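Local coordinates for protein ArsR family transcriptional regulator (Staphylococcus aureus, PDB 6CDB) that probably acts as a dimeric zinc-responsive transcriptional repressor of the ArsR family, binding DNA through winged helix-turn-helix domains, at residues Y26-I31 and S57-L62; E33-S38 and Y80-I85. The protein carries 1 engineered substitution. One frame throughout, in Å; residues are numbered along the deposited sequence.

How the contacts relate
From the N terminus, the chain first gives both contacts a segment on helix 26-37: its beginning goes to contact 1, its C-terminal end to contact 2. It then runs through helix 42-49 into helix 53-65, where 57-62 returns to 26-31 and closes a loop of 25 residues. The strands 69-74 and 77-82 follow, and 80-85 comes back to 33-38, closing a longer loop of 41 residues. The segments alternate, so the two loops cross. Contact 1 ties helix 26-37 to the helix-turn-helix, contact 2 ties it to the wing strand, whose continuation carries Asp-84 into the zinc site between subunits. They meet where Leu-60 CB lies 3.9 Å from Tyr-80 CE2.

Contact 1: Y26-I31 and S57-L62; sequences YNRIRI and SHQLKL
Arg-28 reaches across to Gln-59, whose side-chain oxygen OE1 takes two N-H groups from one edge of the guanidinium. NE lies 2.7 Å from Gln-59 OE1 and NH2 3.0 Å from the same OE1, but both bonds are strongly bent and weak. The guanidinium and amide planes are turned 36° apart. Partners outside steady both groups: Arg-28 NH1 bonds to Ala-22 O, and Gln-59 NE2 to Asn-55 OD1. Extended from CG to NE, the Arg-28 chain crosses the Gln-59 side chain at about a right angle. A methyl rests on the same guanidinium: Leu-62 CD2 sits over one face, 3.2 Å above its plane and displaced toward the rim. The helical segments 26-31 and 57-62 cross at -80°. Helix 53-65 is the second helix of the helix-turn-helix, the one that in ArsR-type winged-helix proteins enters the DNA major groove; here its inner side rests on helix 26-37. Ile-31 uses two branches: CG2 makes the apolar contact with Leu-60 CD2 at 3.7 Å, while CD1 touches Gln-59 CB at 3.9 Å. Helix 42-49 joins this packing through Ile-45 and Leu-49 on Ile-31, and through Val-42 on Leu-60.

Contact 2: E33-S38 and Y80-I85; sequences ELLSVS and YSLDDI. With ZN (zinc ion), chain C.
Leu-35 and Leu-82 bring the last turn of helix 26-37 onto the end of strand 77-82, the second strand of the wing in this winged helix-turn-helix fold. The helical segment 33-37 and the strand segment 80-82 cross at 90°. Leu-82 divides its methyls between two residues, CD2 on Leu-35 CB at 3.8 Å and CD1 on Ser-36 CB at 3.8 Å. Leu-35 CG stands anti to the carbonyl carbon, beside the backbone N (chi1 -65°), and from there CD2 reaches Tyr-80. Its apolar partner is Tyr-80 CB, 4.2 Å from CD2; a van der Waals contact with the backbone oxygen, Tyr-80 O, brings CD2 to 3.4 Å. Val-69 of the neighbouring strand also packs on Leu-35.

The polar link is a water, which donates to Leu-35 O at 2.7 Å and accepts from Leu-82 N at 2.9 Å, so it joins the two backbones. Within the helix, Ser-36 OG donates to Glu-33 O on an in-plane lone pair, sharing that oxygen with Val-37 N.

Past the strand comes the metal. Asp-84, the N-cap of helix 85-99, shares a zinc ion with His-86 and with His-97 and His-100 of the second subunit. Its OD2 makes a weak bond to Val-87 N, while OD1 binds the zinc at 1.9 Å.

Contact 1: Y26-I31 and S57-L62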
loop_
_atom_site.group_PDB
_atom_site.type_symbol
_atom_site.label_atom_id
_atom_site.label_comp_id
_atom_site.label_asym_id
_atom_site.label_seq_id
_atom_site.Cartn_x
_atom_site.Cartn_y
_atom_site.Cartn_z
ATOM N N TYR A 26 -2.584 -10.969 -4.461
ATOM C CA TYR A 26 -3.895 -10.775 -5.089
ATOM C C TYR A 26 -5.035 -11.208 -4.177
ATOM O O TYR A 26 -6.038 -10.497 -4.030
ATOM C CB TYR A 26 -3.956 -11.543 -6.407
ATOM C CG TYR A 26 -5.294 -11.480 -7.114
ATOM C CD1 TYR A 26 -5.753 -10.289 -7.660
ATOM C CD2 TYR A 26 -6.074 -12.618 -7.266
ATOM C CE1 TYR A 26 -6.955 -10.215 -8.315
ATOM C CE2 TYR A 26 -7.297 -12.561 -7.927
ATOM C CZ TYR A 26 -7.728 -11.353 -8.449
ATOM O OH TYR A 26 -8.926 -11.270 -9.105
ATOM N N ASN A 27 -4.910 -12.392 -3.579
ATOM C CA ASN A 27 -5.972 -12.906 -2.722
ATOM C C ASN A 27 -6.099 -12.097 -1.441
ATOM O O ASN A 27 -7.212 -11.893 -0.942
ATOM C CB ASN A 27 -5.727 -14.387 -2.412
ATOM C CG ASN A 27 -6.170 -15.290 -3.543
ATOM O OD1 ASN A 27 -7.095 -14.953 -4.286
ATOM N ND2 ASN A 27 -5.507 -16.441 -3.690
ATOM N N ARG A 28 -4.974 -11.641 -0.885
ATOM C CA ARG A 28 -5.041 -10.768 0.284
ATOM C C ARG A 28 -5.710 -9.444 -0.055
ATOM O O ARG A 28 -6.461 -8.903 0.756
ATOM C CB ARG A 28 -3.647 -10.519 0.859
ATOM C CG ARG A 28 -3.076 -11.709 1.596
ATOM C CD ARG A 28 -1.851 -11.328 2.414
ATOM N NE ARG A 28 -1.093 -12.536 2.693
ATOM C CZ ARG A 28 0.117 -12.784 2.219
ATOM N NH1 ARG A 28 0.753 -11.868 1.491
ATOM N NH2 ARG A 28 0.702 -13.942 2.511
ATOM N N ILE A 29 -5.451 -8.908 -1.248
ATOM C CA ILE A 29 -6.164 -7.710 -1.682
ATOM C C ILE A 29 -7.661 -7.995 -1.817
ATOM O O ILE A 29 -8.500 -7.150 -1.483
ATOM C CB ILE A 29 -5.554 -7.180 -2.990
ATOM C CG1 ILE A 29 -4.178 -6.551 -2.709
ATOM C CG2 ILE A 29 -6.485 -6.173 -3.664
ATOM C CD1 ILE A 29 -4.215 -5.481 -1.598
ATOM N N ARG A 30 -8.023 -9.190 -2.295
ATOM C CA ARG A 30 -9.445 -9.508 -2.425
ATOM C C ARG A 30 -10.112 -9.607 -1.060
ATOM O O ARG A 30 -11.243 -9.123 -0.861
ATOM C CB ARG A 30 -9.628 -10.810 -3.212
ATOM C CG ARG A 30 -9.387 -10.670 -4.709
ATOM C CD ARG A 30 -10.273 -11.654 -5.459
ATOM N NE ARG A 30 -9.866 -13.025 -5.198
ATOM C CZ ARG A 30 -10.680 -14.081 -5.179
ATOM N NH1 ARG A 30 -11.994 -13.953 -5.396
ATOM N NH2 ARG A 30 -10.168 -15.273 -4.932
ATOM N N ILE A 31 -9.430 -10.233 -0.106
ATOM C CA ILE A 31 -9.943 -10.286 1.260
ATOM C C ILE A 31 -10.100 -8.874 1.820
ATOM O O ILE A 31 -11.134 -8.531 2.413
ATOM C CB ILE A 31 -9.011 -11.139 2.140
ATOM C CG1 ILE A 31 -9.002 -12.600 1.659
ATOM C CG2 ILE A 31 -9.399 -11.013 3.617
ATOM C CD1 ILE A 31 -7.974 -13.461 2.365
ATOM N N SER A 57 -8.001 -18.213 6.664
ATOM C CA SER A 57 -7.523 -18.098 8.037
ATOM C C SER A 57 -6.030 -17.808 8.087
ATOM O O SER A 57 -5.585 -16.972 8.878
ATOM C CB SER A 57 -7.840 -19.375 8.816
ATOM O OG SER A 57 -9.175 -19.347 9.291
ATOM N N HIS A 58 -5.239 -18.494 7.263
ATOM C CA HIS A 58 -3.803 -18.222 7.223
ATOM C C HIS A 58 -3.532 -16.756 6.864
ATOM O O HIS A 58 -2.794 -16.044 7.573
ATOM C CB HIS A 58 -3.148 -19.183 6.224
ATOM C CG HIS A 58 -1.650 -19.155 6.218
ATOM N ND1 HIS A 58 -0.885 -19.789 7.176
ATOM C CD2 HIS A 58 -0.773 -18.602 5.345
ATOM C CE1 HIS A 58 0.395 -19.605 6.908
ATOM N NE2 HIS A 58 0.490 -18.890 5.801
ATOM N N GLN A 59 -4.148 -16.281 5.775
ATOM C CA GLN A 59 -3.901 -14.912 5.329
ATOM C C GLN A 59 -4.344 -13.898 6.375
ATOM O O GLN A 59 -3.690 -12.869 6.561
ATOM C CB GLN A 59 -4.606 -14.644 4.000
ATOM C CG GLN A 59 -4.330 -15.676 2.926
ATOM C CD GLN A 59 -2.849 -15.974 2.748
ATOM O OE1 GLN A 59 -2.009 -15.076 2.787
ATOM N NE2 GLN A 59 -2.527 -17.249 2.560
ATOM N N LEU A 60 -5.440 -14.181 7.083
ATOM C CA LEU A 60 -5.926 -13.258 8.106
ATOM C C LEU A 60 -5.048 -13.271 9.351
ATOM O O LEU A 60 -4.935 -12.240 10.027
ATOM C CB LEU A 60 -7.369 -13.594 8.494
ATOM C CG LEU A 60 -8.460 -13.432 7.451
ATOM C CD1 LEU A 60 -9.784 -14.043 7.976
ATOM C CD2 LEU A 60 -8.674 -11.983 7.110
ATOM N N LYS A 61 -4.439 -14.415 9.694
ATOM C CA LYS A 61 -3.437 -14.386 10.758
ATOM C C LYS A 61 -2.302 -13.460 10.376
ATOM O O LYS A 61 -1.854 -12.643 11.192
ATOM C CB LYS A 61 -2.880 -15.774 11.060
ATOM C CG LYS A 61 -3.915 -16.846 11.279
ATOM C CD LYS A 61 -4.582 -16.734 12.631
ATOM C CE LYS A 61 -5.817 -17.632 12.669
ATOM N NZ LYS A 61 -5.429 -19.068 12.405
ATOM N N LEU A 62 -1.837 -13.551 9.124
ATOM C CA LEU A 62 -0.753 -12.659 8.711
ATOM C C LEU A 62 -1.196 -11.196 8.750
ATOM O O LEU A 62 -0.493 -10.343 9.300
ATOM C CB LEU A 62 -0.244 -13.029 7.320
ATOM C CG LEU A 62 0.702 -11.980 6.714
ATOM C CD1 LEU A 62 1.906 -11.640 7.632
ATOM C CD2 LEU A 62 1.196 -12.435 5.358
#

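Contact 2: E33-S38 and Y80-I85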
loop_
_atom_site.group_PDB
_atom_site.type_symbol
_atom_site.label_atom_id
_atom_site.label_comp_id
_atom_site.label_asym_id
_atom_site.label_seq_id
_atom_site.Cartn_x
_atom_site.Cartn_y
_atom_site.Cartn_z
ATOM N N GLU A 33 -10.411 -5.973 0.268
ATOM C CA GLU A 33 -11.479 -5.216 -0.372
ATOM C C GLU A 33 -12.848 -5.678 0.134
ATOM O O GLU A 33 -13.724 -4.847 0.428
ATOM C CB GLU A 33 -11.354 -5.343 -1.890
ATOM C CG GLU A 33 -12.186 -4.350 -2.693
ATOM C CD GLU A 33 -13.592 -4.847 -2.960
ATOM O OE1 GLU A 33 -13.784 -6.080 -2.972
ATOM O OE2 GLU A 33 -14.497 -4.008 -3.142
ATOM N N LEU A 34 -13.035 -6.998 0.287
ATOM C CA LEU A 34 -14.283 -7.500 0.866
ATOM C C LEU A 34 -14.538 -6.878 2.238
ATOM O O LEU A 34 -15.648 -6.408 2.534
ATOM C CB LEU A 34 -14.234 -9.035 0.958
ATOM C CG LEU A 34 -15.484 -9.845 1.325
ATOM C CD1 LEU A 34 -15.357 -11.283 0.813
ATOM C CD2 LEU A 34 -15.740 -9.847 2.831
ATOM N N LEU A 35 -13.516 -6.879 3.097
ATOM C CA LEU A 35 -13.661 -6.301 4.431
ATOM C C LEU A 35 -13.877 -4.797 4.374
ATOM O O LEU A 35 -14.509 -4.229 5.276
ATOM C CB LEU A 35 -12.427 -6.627 5.277
ATOM C CG LEU A 35 -12.268 -8.124 5.563
ATOM C CD1 LEU A 35 -10.958 -8.417 6.266
ATOM C CD2 LEU A 35 -13.444 -8.595 6.401
ATOM N N SER A 36 -13.360 -4.142 3.329
ATOM C CA SER A 36 -13.569 -2.711 3.147
ATOM C C SER A 36 -15.024 -2.403 2.839
ATOM O O SER A 36 -15.519 -1.330 3.204
ATOM C CB SER A 36 -12.668 -2.180 2.032
ATOM O OG SER A 36 -13.308 -2.231 0.776
ATOM N N VAL A 37 -15.716 -3.317 2.162
ATOM C CA VAL A 37 -17.159 -3.161 1.975
ATOM C C VAL A 37 -17.916 -3.525 3.250
ATOM O O VAL A 37 -18.783 -2.773 3.704
ATOM C CB VAL A 37 -17.636 -4.001 0.778
ATOM C CG1 VAL A 37 -19.173 -3.958 0.662
ATOM C CG2 VAL A 37 -16.971 -3.516 -0.508
ATOM N N SER A 38 -17.611 -4.676 3.849
ATOM C CA SER A 38 -18.337 -5.085 5.042
ATOM C C SER A 38 -17.527 -6.082 5.861
ATOM O O SER A 38 -16.866 -6.964 5.303
ATOM C CB SER A 38 -19.684 -5.709 4.676
ATOM O OG SER A 38 -20.142 -6.493 5.754
ATOM N N TYR A 80 -14.154 -10.418 11.172
ATOM C CA TYR A 80 -12.984 -9.625 10.843
ATOM C C TYR A 80 -13.383 -8.293 10.232
ATOM O O TYR A 80 -14.463 -8.146 9.660
ATOM C CB TYR A 80 -12.057 -10.380 9.890
ATOM C CG TYR A 80 -11.292 -11.466 10.605
ATOM C CD1 TYR A 80 -11.915 -12.661 10.939
ATOM C CD2 TYR A 80 -9.954 -11.297 10.960
ATOM C CE1 TYR A 80 -11.238 -13.658 11.606
ATOM C CE2 TYR A 80 -9.262 -12.299 11.633
ATOM C CZ TYR A 80 -9.920 -13.478 11.949
ATOM O OH TYR A 80 -9.280 -14.496 12.611
ATOM N N SER A 81 -12.488 -7.315 10.364
ATOM C CA SER A 81 -12.699 -6.010 9.766
ATOM C C SER A 81 -11.341 -5.385 9.500
ATOM O O SER A 81 -10.328 -5.804 10.066
ATOM C CB SER A 81 -13.540 -5.117 10.683
ATOM O OG SER A 81 -12.940 -5.042 11.970
ATOM N N LEU A 82 -11.318 -4.390 8.619
ATOM C CA LEU A 82 -10.115 -3.574 8.507
ATOM C C LEU A 82 -9.819 -2.948 9.863
ATOM O O LEU A 82 -10.735 -2.569 10.602
ATOM C CB LEU A 82 -10.286 -2.499 7.434
ATOM C CG LEU A 82 -10.519 -2.998 6.003
ATOM C CD1 LEU A 82 -10.363 -1.869 4.987
ATOM C CD2 LEU A 82 -9.603 -4.176 5.658
ATOM N N ASP A 83 -8.530 -2.850 10.196
ATOM C CA ASP A 83 -8.145 -2.542 11.570
ATOM C C ASP A 83 -8.670 -1.178 12.015
ATOM O O ASP A 83 -9.310 -1.070 13.064
ATOM C CB ASP A 83 -6.628 -2.614 11.728
ATOM C CG ASP A 83 -6.166 -2.162 13.113
ATOM O OD1 ASP A 83 -6.107 -3.018 14.022
ATOM O OD2 ASP A 83 -5.885 -0.947 13.296
ATOM N N ASP A 84 -8.407 -0.126 11.239
ATOM C CA ASP A 84 -8.924 1.203 11.574
ATOM C C ASP A 84 -9.058 2.016 10.290
ATOM O O ASP A 84 -8.879 1.503 9.182
ATOM C CB ASP A 84 -8.043 1.889 12.636
ATOM C CG ASP A 84 -6.640 2.260 12.128
ATOM O OD1 ASP A 84 -5.755 2.544 12.973
ATOM O OD2 ASP A 84 -6.396 2.280 10.899
ATOM N N ILE A 85 -9.346 3.308 10.448
ATOM C CA ILE A 85 -9.643 4.155 9.299
ATOM C C ILE A 85 -8.414 4.387 8.411
ATOM O O ILE A 85 -8.556 4.677 7.216
ATOM C CB ILE A 85 -10.236 5.487 9.781
ATOM C CG1 ILE A 85 -10.842 6.219 8.592
ATOM C CG2 ILE A 85 -9.151 6.340 10.454
ATOM C CD1 ILE A 85 -10.859 7.715 8.757
HETATM ZN ZN ZN C . -4.206 3.319 12.222
HETATM O O HOH W 1 -13.964 -3.532 7.826
#